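Local coordinates for rieske iron-sulfur protein soxF (Sulfolobus acidocaldarius, PDB 1JM1) that binds a Rieske-type [2Fe-2S] cluster and probably carries electrons in the respiratory chain of this archaeon, at residues 33-38 with 162-167; 44-49 with 87-92; 50-55 with 115-120; 148-153 with 166-171. One frame throughout, in Å; residues are numbered along the deposited sequence.

Overall arrangement
Contacts 1, 2 and 4 lie with their centres 9 to 10 Å apart, where two three-stranded antiparallel sheets meet. Contact 2 joins strands 43-48 and 87-91 of one sheet; contact 4 joins strands 151-155 and 161-167 of the other; contact 1 bridges the two, sharing Gly166 and Thr167 with contact 4. Backbone hydrogen bonds Ser91-Pro149 and Ala89-Val151 link contacts 2 and 4. Contact 3 is peripheral, about 21 Å from contact 1 between centres, where helix 49-53 meets the mixed, cluster-binding sheet; it touches contact 2 through Leu49 and Ala120. Contacts 2 and 3 alternate along the chain within contact 1, and contact 4 comes last, so early strands pack against the late hairpin.

Contact 1: residues 33-38 with 162-167; sequences YFFAYP and IYAVGT
With CG anti to the backbone N (chi1 179°), Tyr37 lays its ring over Ala164; Phe35 has CG between N and the carbonyl carbon (chi1 64°), and its ring comes to the same methyl. Ala164 CB rests over the centre of the Tyr37 face, 3.5 Å from the ring centroid and 9° off the normal, a CH-pi contact between the two residues that bury the most surface here. The opposite face is covered by Pro38 CB; the peptide bond before this proline is cis, which lets it fold back on the ring. The tyrosine is thus sandwiched between its own neighbour and the other strand. Phe35 CE1 touches Ala164 CB more loosely, at 4.1 Å. Beyond the methyl, Tyr37 CE1 lies 3.4 Å from Ala164 O, and the hydroxyl comes up against the backbone of Val165 and Gly166 without hydrogen bonding to it; its partner is Pro11 O. There Val165 and Gly166 both face Ile152, forming a classic beta bulge. The contact packs the end of strand 32-36 and the turn after it against strand 161-167, with Val15 and Tyr13 of strand 13-17 and Val151 of strand 151-155 completing the buried surroundings between the two sheets.

Contact 2: residues 44-49 with 87-92; sequences CFLVDL and IFAFSD
Phe45 swings its ring back over strand 87-91, and the tip, CZ, settles against Phe90 CB at 3.8 Å. The two phenyl planes are only 28° apart but slid so far that they barely overlap, with centroids separated by 5.8 Å. Next along this face, Val47 CG1 fills the notch between Phe88 CB and the edge of the Phe90 ring at CE1. Farther on, Leu49 pushes CD1 against Phe88 CD1 at 3.6 Å, the two side chains crossing at about a right angle. Underneath lies an antiparallel ladder, part of the three-stranded sheet 32-36, 43-48, 87-91: Phe45 pairs with Phe90 and Val47 with Phe88, each through two backbone hydrogen bonds of 2.8 to 3.0 Å. The other face is aliphatic apart from Asp48. Leu46 CD2 leans on the methyl of Ala89 at 3.9 Å, and Asp48 CB packs beside Ile87 CG1; Val21 and Ile18 of helix 18-28 cover Leu46 and Ile87. Past the last pair, the Asp92 carboxylate stands nearly perpendicular to the Phe45 ring (84°), with OD1 3.9 Å from Phe45 CD2, while its OD2 is bonded to Gln100. At the opposite end the Asp48 carboxylate accepts from Ala51 N as the N-cap of helix 49-53.

Contact 3: residues 50-55 with 115-120; sequences QALTGQ and LYAKGA
Leu52 and Thr53, in the last turn of helix 49-53, pack on Leu115, Ala117 and Ala120 in a largely apolar, partly buried contact that docks this short helix on the mixed sheet of the Rieske domain. Strand 114-116 of that sheet ends here, and the chain turns through Ala117 to Ala120 before strand 121-123, which leads to the cluster ligand Cys124. Leu52 does most of the work. Chi1 of -175° puts its CG anti to the backbone N, beside the carbonyl carbon; Leu52 and Leu115 meet tip to tip, both methyls of Leu52 lying 3.8 Å from Leu115 CD2. The branches then part: Leu52 CD1 lies against Ala117 CB at 3.7 Å, whereas CD2 approaches Ala120. Beside the leucines Thr53 places CG2 against Ala120 CB and points it head-on at Ala117 O, 3.3 Å away, an oxygen that also accepts from Ala120 N within the turn. The threonine hydroxyl is used within its own helix end. Thr53 OG1 accepts from Gln55 N at 3.0 Å, an ST turn that closes the helix, and it is also hydrogen-bonded to Leu49 O. Gly54, with positive phi, takes the chain out of the helix. Leu115 and Ala117 also touch Ile106 of strand 105-107. No direct hydrogen bond joins the segments; instead, at the more exposed margin, one water spans the gap, lying 2.7 Å from Thr53 O and 2.7 Å from Lys118 O.

Contact 4: residues 148-153 with 166-171; sequences LPIVIL and GTNAPY
Asn168 turns its amide across Ile150, the two side chains crossing obliquely, with ND2 3.7 Å from Ile150 CD1 and OD1 accepting from Ile150 N at 2.8 Å. That donor stands 45° above the carboxamide carbonyl plane. Chi1 of 66° puts CG between the backbone N and the carbonyl carbon. Asn168 N in turn binds Ile150 O at 3.0 Å, and the amide oxygen and backbone N of one residue thus grip both the N and the O of Ile150. ND2 has Asn62 OD1 and a water as partners, the water also donating to Leu148 O, so the buried amide is held at both ends. Pro149 presents its ring to the loop 169-171. CB meets the edge of the Tyr171 ring at CD2, 4.0 Å away, and CG lies 3.4 Å from Pro170 O. Val151 crosses Tyr171 obliquely, CG2 beside the hydroxyl, which is hydrogen-bonded to Tyr37 O. At the hairpin proper, Ile152 N bonds to Gly166 O at 2.8 Å. Strand 151-155 pairs here with 161-167, while the chain at its start, Pro149 and Val151, also bonds to Ser91 and Ala89 of strand 87-91, and Cys44 of strand 43-48 packs against Val151 and Tyr171.

Contact 1: residues 33-38 with 162-167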
loop_
_atom_site.group_PDB
_atom_site.type_symbol
_atom_site.label_atom_id
_atom_site.label_comp_id
_atom_site.label_asym_id
_atom_site.label_seq_id
_atom_site.Cartn_x
_atom_site.Cartn_y
_atom_site.Cartn_z
ATOM N N TYR A 33 -8.134 -3.839 -1.041
ATOM C CA TYR A 33 -8.135 -5.163 -0.459
ATOM C C TYR A 33 -7.098 -5.190 0.640
ATOM O O TYR A 33 -5.883 -5.110 0.372
ATOM C CB TYR A 33 -7.859 -6.210 -1.519
ATOM C CG TYR A 33 -8.063 -7.624 -1.181
ATOM C CD1 TYR A 33 -9.253 -8.279 -1.485
ATOM C CD2 TYR A 33 -7.081 -8.362 -0.482
ATOM C CE1 TYR A 33 -9.463 -9.605 -1.159
ATOM C CE2 TYR A 33 -7.309 -9.705 -0.189
ATOM C CZ TYR A 33 -8.509 -10.277 -0.531
ATOM O OH TYR A 33 -8.729 -11.650 -0.300
ATOM N N PHE A 34 -7.522 -5.301 1.897
ATOM C CA PHE A 34 -6.627 -5.194 3.036
ATOM C C PHE A 34 -5.956 -6.509 3.344
ATOM O O PHE A 34 -6.543 -7.583 3.130
ATOM C CB PHE A 34 -7.365 -4.693 4.284
ATOM C CG PHE A 34 -7.771 -3.229 4.152
ATOM C CD1 PHE A 34 -9.024 -2.916 3.656
ATOM C CD2 PHE A 34 -6.896 -2.234 4.516
ATOM C CE1 PHE A 34 -9.369 -1.571 3.550
ATOM C CE2 PHE A 34 -7.247 -0.885 4.403
ATOM C CZ PHE A 34 -8.484 -0.556 3.927
ATOM N N PHE A 35 -4.748 -6.409 3.889
ATOM C CA PHE A 35 -3.966 -7.559 4.329
ATOM C C PHE A 35 -2.943 -7.048 5.352
ATOM O O PHE A 35 -2.901 -5.829 5.618
ATOM C CB PHE A 35 -3.291 -8.281 3.134
ATOM C CG PHE A 35 -2.283 -7.490 2.379
ATOM C CD1 PHE A 35 -0.920 -7.677 2.558
ATOM C CD2 PHE A 35 -2.666 -6.541 1.435
ATOM C CE1 PHE A 35 0.016 -7.007 1.807
ATOM C CE2 PHE A 35 -1.724 -5.851 0.682
ATOM C CZ PHE A 35 -0.389 -6.076 0.858
ATOM N N ALA A 36 -2.166 -7.923 5.925
ATOM C CA ALA A 36 -1.065 -7.549 6.819
ATOM C C ALA A 36 0.218 -8.110 6.261
ATOM O O ALA A 36 0.236 -9.239 5.739
ATOM C CB ALA A 36 -1.263 -8.086 8.224
ATOM N N TYR A 37 1.304 -7.337 6.353
ATOM C CA TYR A 37 2.572 -7.774 5.786
ATOM C C TYR A 37 3.686 -6.822 6.205
ATOM O O TYR A 37 3.465 -5.611 6.192
ATOM C CB TYR A 37 2.515 -7.702 4.236
ATOM C CG TYR A 37 3.801 -8.127 3.559
ATOM C CD1 TYR A 37 4.121 -9.467 3.382
ATOM C CD2 TYR A 37 4.719 -7.157 3.127
ATOM C CE1 TYR A 37 5.314 -9.842 2.794
ATOM C CE2 TYR A 37 5.915 -7.548 2.550
ATOM C CZ TYR A 37 6.201 -8.909 2.389
ATOM O OH TYR A 37 7.405 -9.224 1.812
ATOM N N PRO A 38 4.903 -7.332 6.454
ATOM C CA PRO A 38 5.275 -8.743 6.563
ATOM C C PRO A 38 4.873 -9.433 7.825
ATOM O O PRO A 38 5.005 -10.658 7.888
ATOM C CB PRO A 38 6.810 -8.706 6.375
ATOM C CG PRO A 38 7.186 -7.348 6.979
ATOM C CD PRO A 38 6.095 -6.440 6.540
ATOM N N ILE A 162 -1.199 -13.337 -6.252
ATOM C CA ILE A 162 -0.469 -12.085 -5.985
ATOM C C ILE A 162 0.248 -12.191 -4.662
ATOM O O ILE A 162 -0.404 -12.458 -3.634
ATOM C CB ILE A 162 -1.457 -10.887 -5.944
ATOM C CG1 ILE A 162 -2.217 -10.741 -7.257
ATOM C CG2 ILE A 162 -0.736 -9.611 -5.567
ATOM C CD1 ILE A 162 -3.499 -9.922 -7.147
ATOM N N TYR A 163 1.551 -12.000 -4.686
ATOM C CA TYR A 163 2.395 -12.097 -3.507
ATOM C C TYR A 163 2.941 -10.710 -3.124
ATOM O O TYR A 163 3.313 -9.919 -4.004
ATOM C CB TYR A 163 3.600 -13.003 -3.786
ATOM C CG TYR A 163 3.210 -14.459 -3.949
ATOM C CD1 TYR A 163 2.794 -14.970 -5.159
ATOM C CD2 TYR A 163 3.179 -15.312 -2.856
ATOM C CE1 TYR A 163 2.434 -16.284 -5.261
ATOM C CE2 TYR A 163 2.802 -16.629 -2.957
ATOM C CZ TYR A 163 2.400 -17.132 -4.171
ATOM O OH TYR A 163 2.058 -18.433 -4.256
ATOM N N ALA A 164 3.051 -10.472 -1.825
ATOM C CA ALA A 164 3.834 -9.375 -1.292
ATOM C C ALA A 164 5.246 -9.895 -1.031
ATOM O O ALA A 164 5.410 -10.957 -0.452
ATOM C CB ALA A 164 3.202 -8.859 0.005
ATOM N N VAL A 165 6.235 -9.139 -1.499
ATOM C CA VAL A 165 7.644 -9.595 -1.472
ATOM C C VAL A 165 8.615 -8.597 -0.894
ATOM O O VAL A 165 9.793 -8.934 -0.728
ATOM C CB VAL A 165 8.092 -10.067 -2.873
ATOM C CG1 VAL A 165 7.241 -11.245 -3.319
ATOM C CG2 VAL A 165 8.085 -8.930 -3.891
ATOM N N GLY A 166 8.199 -7.366 -0.600
ATOM C CA GLY A 166 9.086 -6.433 0.058
ATOM C C GLY A 166 8.376 -5.104 0.263
ATOM O O GLY A 166 7.201 -4.983 0.000
ATOM N N THR A 167 9.137 -4.110 0.742
ATOM C CA THR A 167 8.663 -2.735 0.791
ATOM C C THR A 167 9.766 -1.835 0.299
ATOM O O THR A 167 10.940 -2.207 0.331
ATOM C CB THR A 167 8.176 -2.288 2.184
ATOM O OG1 THR A 167 9.283 -2.179 3.079
ATOM C CG2 THR A 167 7.163 -3.263 2.762
#

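Contact 2: residues 44-49 with 87-92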
loop_
_atom_site.group_PDB
_atom_site.type_symbol
_atom_site.label_atom_id
_atom_site.label_comp_id
_atom_site.label_asym_id
_atom_site.label_seq_id
_atom_site.Cartn_x
_atom_site.Cartn_y
_atom_site.Cartn_z
ATOM N N CYS A 44 -1.823 -3.253 5.524
ATOM C CA CYS A 44 -1.534 -2.825 4.174
ATOM C C CYS A 44 -2.777 -2.907 3.345
ATOM O O CYS A 44 -3.760 -3.551 3.742
ATOM C CB CYS A 44 -0.460 -3.754 3.552
ATOM S SG CYS A 44 1.129 -3.777 4.412
ATOM N N PHE A 45 -2.766 -2.346 2.135
ATOM C CA PHE A 45 -3.855 -2.593 1.193
ATOM C C PHE A 45 -3.321 -2.720 -0.203
ATOM O O PHE A 45 -2.422 -1.982 -0.615
ATOM C CB PHE A 45 -4.947 -1.513 1.296
ATOM C CG PHE A 45 -4.515 -0.121 0.937
ATOM C CD1 PHE A 45 -4.690 0.381 -0.324
ATOM C CD2 PHE A 45 -3.889 0.689 1.873
ATOM C CE1 PHE A 45 -4.240 1.627 -0.661
ATOM C CE2 PHE A 45 -3.420 1.949 1.526
ATOM C CZ PHE A 45 -3.607 2.430 0.273
ATOM N N LEU A 46 -3.951 -3.608 -0.962
ATOM C CA LEU A 46 -3.886 -3.624 -2.410
ATOM C C LEU A 46 -4.877 -2.641 -2.940
ATOM O O LEU A 46 -5.950 -2.462 -2.373
ATOM C CB LEU A 46 -4.290 -5.013 -3.043
ATOM C CG LEU A 46 -3.672 -6.270 -2.685
ATOM C CD1 LEU A 46 -4.265 -7.457 -3.496
ATOM C CD2 LEU A 46 -2.175 -6.270 -3.001
ATOM N N VAL A 47 -4.547 -2.039 -4.081
ATOM C CA VAL A 47 -5.499 -1.176 -4.792
ATOM C C VAL A 47 -5.314 -1.386 -6.272
ATOM O O VAL A 47 -4.175 -1.399 -6.775
ATOM C CB VAL A 47 -5.349 0.285 -4.392
ATOM C CG1 VAL A 47 -3.947 0.864 -4.620
ATOM C CG2 VAL A 47 -6.429 1.157 -5.075
ATOM N N ASP A 48 -6.429 -1.561 -6.982
ATOM C CA ASP A 48 -6.424 -1.562 -8.442
ATOM C C ASP A 48 -6.621 -0.138 -8.856
ATOM O O ASP A 48 -7.730 0.430 -8.769
ATOM C CB ASP A 48 -7.450 -2.493 -9.024
ATOM C CG ASP A 48 -7.375 -2.517 -10.549
ATOM O OD1 ASP A 48 -7.067 -1.532 -11.186
ATOM O OD2 ASP A 48 -7.797 -3.565 -11.125
ATOM N N LEU A 49 -5.517 0.539 -9.286
ATOM C CA LEU A 49 -5.595 1.950 -9.577
ATOM C C LEU A 49 -6.425 2.244 -10.801
ATOM O O LEU A 49 -6.958 3.391 -10.894
ATOM C CB LEU A 49 -4.238 2.604 -9.663
ATOM C CG LEU A 49 -3.469 2.761 -8.334
ATOM C CD1 LEU A 49 -2.115 3.398 -8.551
ATOM C CD2 LEU A 49 -4.228 3.624 -7.321
ATOM N N ILE A 87 -2.421 -3.340 -10.431
ATOM C CA ILE A 87 -2.550 -3.574 -8.992
ATOM C C ILE A 87 -1.272 -3.194 -8.269
ATOM O O ILE A 87 -0.170 -3.668 -8.628
ATOM C CB ILE A 87 -2.942 -5.024 -8.706
ATOM C CG1 ILE A 87 -4.329 -5.307 -9.298
ATOM C CG2 ILE A 87 -2.906 -5.278 -7.206
ATOM C CD1 ILE A 87 -4.711 -6.711 -9.338
ATOM N N PHE A 88 -1.426 -2.366 -7.252
ATOM C CA PHE A 88 -0.364 -1.826 -6.416
ATOM C C PHE A 88 -0.728 -2.085 -4.956
ATOM O O PHE A 88 -1.860 -2.493 -4.646
ATOM C CB PHE A 88 -0.203 -0.307 -6.664
ATOM C CG PHE A 88 0.167 -0.002 -8.091
ATOM C CD1 PHE A 88 -0.801 0.128 -9.068
ATOM C CD2 PHE A 88 1.491 0.129 -8.444
ATOM C CE1 PHE A 88 -0.461 0.411 -10.377
ATOM C CE2 PHE A 88 1.865 0.405 -9.747
ATOM C CZ PHE A 88 0.866 0.565 -10.692
ATOM N N ALA A 89 0.188 -1.798 -4.053
ATOM C CA ALA A 89 -0.080 -1.943 -2.634
ATOM C C ALA A 89 0.742 -0.960 -1.827
ATOM O O ALA A 89 1.858 -0.595 -2.190
ATOM C CB ALA A 89 0.222 -3.370 -2.183
ATOM N N PHE A 90 0.177 -0.572 -0.675
ATOM C CA PHE A 90 0.776 0.421 0.211
ATOM C C PHE A 90 0.600 -0.028 1.645
ATOM O O PHE A 90 -0.347 -0.720 2.023
ATOM C CB PHE A 90 0.105 1.782 0.022
ATOM C CG PHE A 90 0.275 2.380 -1.358
ATOM C CD1 PHE A 90 -0.587 2.052 -2.381
ATOM C CD2 PHE A 90 1.339 3.256 -1.606
ATOM C CE1 PHE A 90 -0.388 2.550 -3.649
ATOM C CE2 PHE A 90 1.512 3.787 -2.873
ATOM C CZ PHE A 90 0.667 3.437 -3.871
ATOM N N SER A 91 1.484 0.527 2.519
ATOM C CA SER A 91 1.209 0.511 3.950
ATOM C C SER A 91 -0.083 1.283 4.244
ATOM O O SER A 91 -0.387 2.293 3.629
ATOM C CB SER A 91 2.361 1.180 4.681
ATOM O OG SER A 91 2.128 1.244 6.085
ATOM N N ASP A 92 -0.821 0.779 5.256
ATOM C CA ASP A 92 -2.010 1.450 5.753
ATOM C C ASP A 92 -1.743 2.271 7.006
ATOM O O ASP A 92 -2.721 2.662 7.662
ATOM C CB ASP A 92 -3.130 0.457 5.984
ATOM C CG ASP A 92 -4.472 1.071 6.198
ATOM O OD1 ASP A 92 -4.752 2.084 5.454
ATOM O OD2 ASP A 92 -5.283 0.583 7.005
#

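Contact 3: residues 50-55 with 115-120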
loop_
_atom_site.group_PDB
_atom_site.type_symbol
_atom_site.label_atom_id
_atom_site.label_comp_id
_atom_site.label_asym_id
_atom_site.label_seq_id
_atom_site.Cartn_x
_atom_site.Cartn_y
_atom_site.Cartn_z
ATOM N N GLN A 50 -6.586 1.327 -11.726
ATOM C CA GLN A 50 -7.477 1.561 -12.879
ATOM C C GLN A 50 -8.923 1.460 -12.461
ATOM O O GLN A 50 -9.744 2.292 -12.869
ATOM C CB GLN A 50 -7.093 0.569 -13.999
ATOM C CG GLN A 50 -8.025 0.723 -15.224
ATOM C CD GLN A 50 -7.501 -0.151 -16.385
ATOM O OE1 GLN A 50 -7.451 0.415 -17.435
ATOM N NE2 GLN A 50 -7.305 -1.395 -16.202
ATOM N N ALA A 51 -9.293 0.447 -11.653
ATOM C CA ALA A 51 -10.644 0.410 -11.162
ATOM C C ALA A 51 -10.977 1.656 -10.350
ATOM O O ALA A 51 -12.076 2.211 -10.450
ATOM C CB ALA A 51 -10.860 -0.876 -10.339
ATOM N N LEU A 52 -10.025 2.131 -9.583
ATOM C CA LEU A 52 -10.247 3.285 -8.725
ATOM C C LEU A 52 -10.454 4.583 -9.545
ATOM O O LEU A 52 -11.374 5.335 -9.280
ATOM C CB LEU A 52 -9.098 3.430 -7.742
ATOM C CG LEU A 52 -9.284 4.546 -6.718
ATOM C CD1 LEU A 52 -10.292 4.126 -5.659
ATOM C CD2 LEU A 52 -7.919 4.902 -6.093
ATOM N N THR A 53 -9.506 4.850 -10.452
ATOM C CA THR A 53 -9.402 6.142 -11.119
ATOM C C THR A 53 -10.021 6.168 -12.508
ATOM O O THR A 53 -10.216 7.281 -13.055
ATOM C CB THR A 53 -7.931 6.609 -11.276
ATOM O OG1 THR A 53 -7.269 5.784 -12.224
ATOM C CG2 THR A 53 -7.168 6.620 -9.967
ATOM N N GLY A 54 -10.221 5.066 -13.121
ATOM C CA GLY A 54 -10.602 5.003 -14.524
ATOM C C GLY A 54 -9.429 5.151 -15.465
ATOM O O GLY A 54 -9.645 4.966 -16.669
ATOM N N GLN A 55 -8.249 5.327 -15.067
ATOM C CA GLN A 55 -7.016 5.520 -15.809
ATOM C C GLN A 55 -6.157 4.267 -15.791
ATOM O O GLN A 55 -6.070 3.588 -14.774
ATOM C CB GLN A 55 -6.196 6.671 -15.275
ATOM C CG GLN A 55 -6.871 8.004 -15.273
ATOM C CD GLN A 55 -6.006 9.123 -14.736
ATOM O OE1 GLN A 55 -6.449 9.941 -13.919
ATOM N NE2 GLN A 55 -4.744 9.196 -15.117
ATOM N N LEU A 115 -10.083 7.964 0.646
ATOM C CA LEU A 115 -9.437 7.748 -0.631
ATOM C C LEU A 115 -10.257 8.461 -1.702
ATOM O O LEU A 115 -11.387 8.066 -2.025
ATOM C CB LEU A 115 -9.309 6.255 -0.903
ATOM C CG LEU A 115 -8.618 5.865 -2.236
ATOM C CD1 LEU A 115 -7.261 6.508 -2.378
ATOM C CD2 LEU A 115 -8.533 4.375 -2.342
ATOM N N TYR A 116 -9.700 9.533 -2.228
ATOM C CA TYR A 116 -10.310 10.341 -3.306
ATOM C C TYR A 116 -10.069 9.564 -4.588
ATOM O O TYR A 116 -8.966 9.578 -5.128
ATOM C CB TYR A 116 -9.690 11.740 -3.322
ATOM C CG TYR A 116 -10.138 12.591 -4.471
ATOM C CD1 TYR A 116 -9.239 13.181 -5.315
ATOM C CD2 TYR A 116 -11.537 12.779 -4.728
ATOM C CE1 TYR A 116 -9.622 13.987 -6.379
ATOM C CE2 TYR A 116 -11.908 13.573 -5.807
ATOM C CZ TYR A 116 -10.973 14.152 -6.636
ATOM O OH TYR A 116 -11.377 14.950 -7.662
ATOM N N ALA A 117 -11.086 8.883 -5.065
ATOM C CA ALA A 117 -10.886 7.904 -6.134
ATOM C C ALA A 117 -10.394 8.534 -7.410
ATOM O O ALA A 117 -9.481 8.036 -8.068
ATOM C CB ALA A 117 -12.215 7.163 -6.378
ATOM N N LYS A 118 -11.003 9.690 -7.784
ATOM C CA LYS A 118 -10.645 10.266 -9.088
ATOM C C LYS A 118 -9.175 10.615 -9.117
ATOM O O LYS A 118 -8.524 10.529 -10.181
ATOM C CB LYS A 118 -11.467 11.512 -9.348
ATOM C CG LYS A 118 -11.234 12.169 -10.666
ATOM C CD LYS A 118 -12.261 13.342 -10.893
ATOM C CE LYS A 118 -11.806 14.318 -11.959
ATOM N NZ LYS A 118 -12.207 15.769 -11.906
ATOM N N GLY A 119 -8.618 11.044 -8.011
ATOM C CA GLY A 119 -7.208 11.469 -7.955
ATOM C C GLY A 119 -6.262 10.448 -7.381
ATOM O O GLY A 119 -5.069 10.734 -7.312
ATOM N N ALA A 120 -6.740 9.324 -6.901
ATOM C CA ALA A 120 -5.938 8.354 -6.175
ATOM C C ALA A 120 -5.164 8.989 -5.045
ATOM O O ALA A 120 -3.994 8.666 -4.810
ATOM C CB ALA A 120 -5.031 7.548 -7.096
HETATM O O HOH W 1 -9.181 9.792 -12.703
#

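Contact 4: residues 148-153 with 166-171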
loop_
_atom_site.group_PDB
_atom_site.type_symbol
_atom_site.label_atom_id
_atom_site.label_comp_id
_atom_site.label_asym_id
_atom_site.label_seq_id
_atom_site.Cartn_x
_atom_site.Cartn_y
_atom_site.Cartn_z
ATOM N N LEU A 148 4.291 7.633 1.549
ATOM C CA LEU A 148 3.690 6.425 2.075
ATOM C C LEU A 148 4.416 5.195 1.534
ATOM O O LEU A 148 4.538 5.062 0.313
ATOM C CB LEU A 148 2.210 6.369 1.687
ATOM C CG LEU A 148 1.418 5.233 2.329
ATOM C CD1 LEU A 148 1.330 5.416 3.840
ATOM C CD2 LEU A 148 0.005 5.210 1.738
ATOM N N PRO A 149 4.899 4.283 2.388
ATOM C CA PRO A 149 5.600 3.120 1.851
ATOM C C PRO A 149 4.739 2.265 0.934
ATOM O O PRO A 149 3.541 2.045 1.178
ATOM C CB PRO A 149 6.035 2.368 3.115
ATOM C CG PRO A 149 6.205 3.478 4.125
ATOM C CD PRO A 149 5.030 4.414 3.832
ATOM N N ILE A 150 5.389 1.769 -0.105
ATOM C CA ILE A 150 4.844 0.839 -1.078
ATOM C C ILE A 150 5.233 -0.581 -0.693
ATOM O O ILE A 150 6.379 -0.848 -0.337
ATOM C CB ILE A 150 5.344 1.173 -2.509
ATOM C CG1 ILE A 150 4.818 2.541 -2.915
ATOM C CG2 ILE A 150 4.970 0.096 -3.508
ATOM C CD1 ILE A 150 5.486 3.109 -4.175
ATOM N N VAL A 151 4.268 -1.491 -0.808
ATOM C CA VAL A 151 4.494 -2.913 -0.684
ATOM C C VAL A 151 4.718 -3.450 -2.107
ATOM O O VAL A 151 3.850 -3.332 -2.979
ATOM C CB VAL A 151 3.314 -3.609 -0.005
ATOM C CG1 VAL A 151 3.570 -5.132 0.049
ATOM C CG2 VAL A 151 3.089 -3.043 1.387
ATOM N N ILE A 152 5.897 -4.006 -2.318
ATOM C CA ILE A 152 6.279 -4.551 -3.632
ATOM C C ILE A 152 5.548 -5.878 -3.813
ATOM O O ILE A 152 5.552 -6.722 -2.913
ATOM C CB ILE A 152 7.793 -4.675 -3.725
ATOM C CG1 ILE A 152 8.449 -3.323 -3.408
ATOM C CG2 ILE A 152 8.180 -5.237 -5.100
ATOM C CD1 ILE A 152 9.910 -3.567 -3.060
ATOM N N LEU A 153 4.903 -6.035 -4.977
ATOM C CA LEU A 153 4.147 -7.202 -5.313
ATOM C C LEU A 153 4.786 -7.974 -6.431
ATOM O O LEU A 153 5.493 -7.431 -7.281
ATOM C CB LEU A 153 2.726 -6.788 -5.741
ATOM C CG LEU A 153 1.912 -5.980 -4.743
ATOM C CD1 LEU A 153 0.566 -5.600 -5.370
ATOM C CD2 LEU A 153 1.710 -6.747 -3.428
ATOM N N GLY A 166 8.199 -7.366 -0.600
ATOM C CA GLY A 166 9.086 -6.433 0.058
ATOM C C GLY A 166 8.376 -5.104 0.263
ATOM O O GLY A 166 7.201 -4.983 0.000
ATOM N N THR A 167 9.137 -4.110 0.742
ATOM C CA THR A 167 8.663 -2.735 0.791
ATOM C C THR A 167 9.766 -1.835 0.299
ATOM O O THR A 167 10.940 -2.207 0.331
ATOM C CB THR A 167 8.176 -2.288 2.184
ATOM O OG1 THR A 167 9.283 -2.179 3.079
ATOM C CG2 THR A 167 7.163 -3.263 2.762
ATOM N N ASN A 168 9.411 -0.627 -0.130
ATOM C CA ASN A 168 10.413 0.328 -0.577
ATOM C C ASN A 168 10.979 1.169 0.547
ATOM O O ASN A 168 11.947 1.915 0.335
ATOM C CB ASN A 168 9.907 1.241 -1.688
ATOM C CG ASN A 168 8.799 2.189 -1.250
ATOM O OD1 ASN A 168 8.213 2.000 -0.161
ATOM N ND2 ASN A 168 8.482 3.160 -2.083
ATOM N N ALA A 169 10.427 1.065 1.767
ATOM C CA ALA A 169 10.772 1.937 2.884
ATOM C C ALA A 169 10.301 1.316 4.144
ATOM O O ALA A 169 9.341 0.490 4.152
ATOM C CB ALA A 169 10.096 3.282 2.680
ATOM N N PRO A 170 10.850 1.720 5.282
ATOM C CA PRO A 170 10.287 1.332 6.591
ATOM C C PRO A 170 8.923 1.963 6.795
ATOM O O PRO A 170 8.655 3.105 6.388
ATOM C CB PRO A 170 11.296 1.941 7.591
ATOM C CG PRO A 170 11.893 3.115 6.838
ATOM C CD PRO A 170 12.008 2.632 5.425
ATOM N N TYR A 171 8.074 1.232 7.491
ATOM C CA TYR A 171 6.802 1.756 7.982
ATOM C C TYR A 171 7.058 2.779 9.094
ATOM O O TYR A 171 8.196 2.967 9.568
ATOM C CB TYR A 171 5.964 0.598 8.516
ATOM C CG TYR A 171 5.599 -0.474 7.517
ATOM C CD1 TYR A 171 5.334 -1.758 7.962
ATOM C CD2 TYR A 171 5.486 -0.247 6.153
ATOM C CE1 TYR A 171 4.976 -2.759 7.103
ATOM C CE2 TYR A 171 5.123 -1.267 5.276
ATOM C CZ TYR A 171 4.869 -2.523 5.747
ATOM O OH TYR A 171 4.519 -3.492 4.847
HETATM O O HOH W 2 6.610 5.303 -1.493
#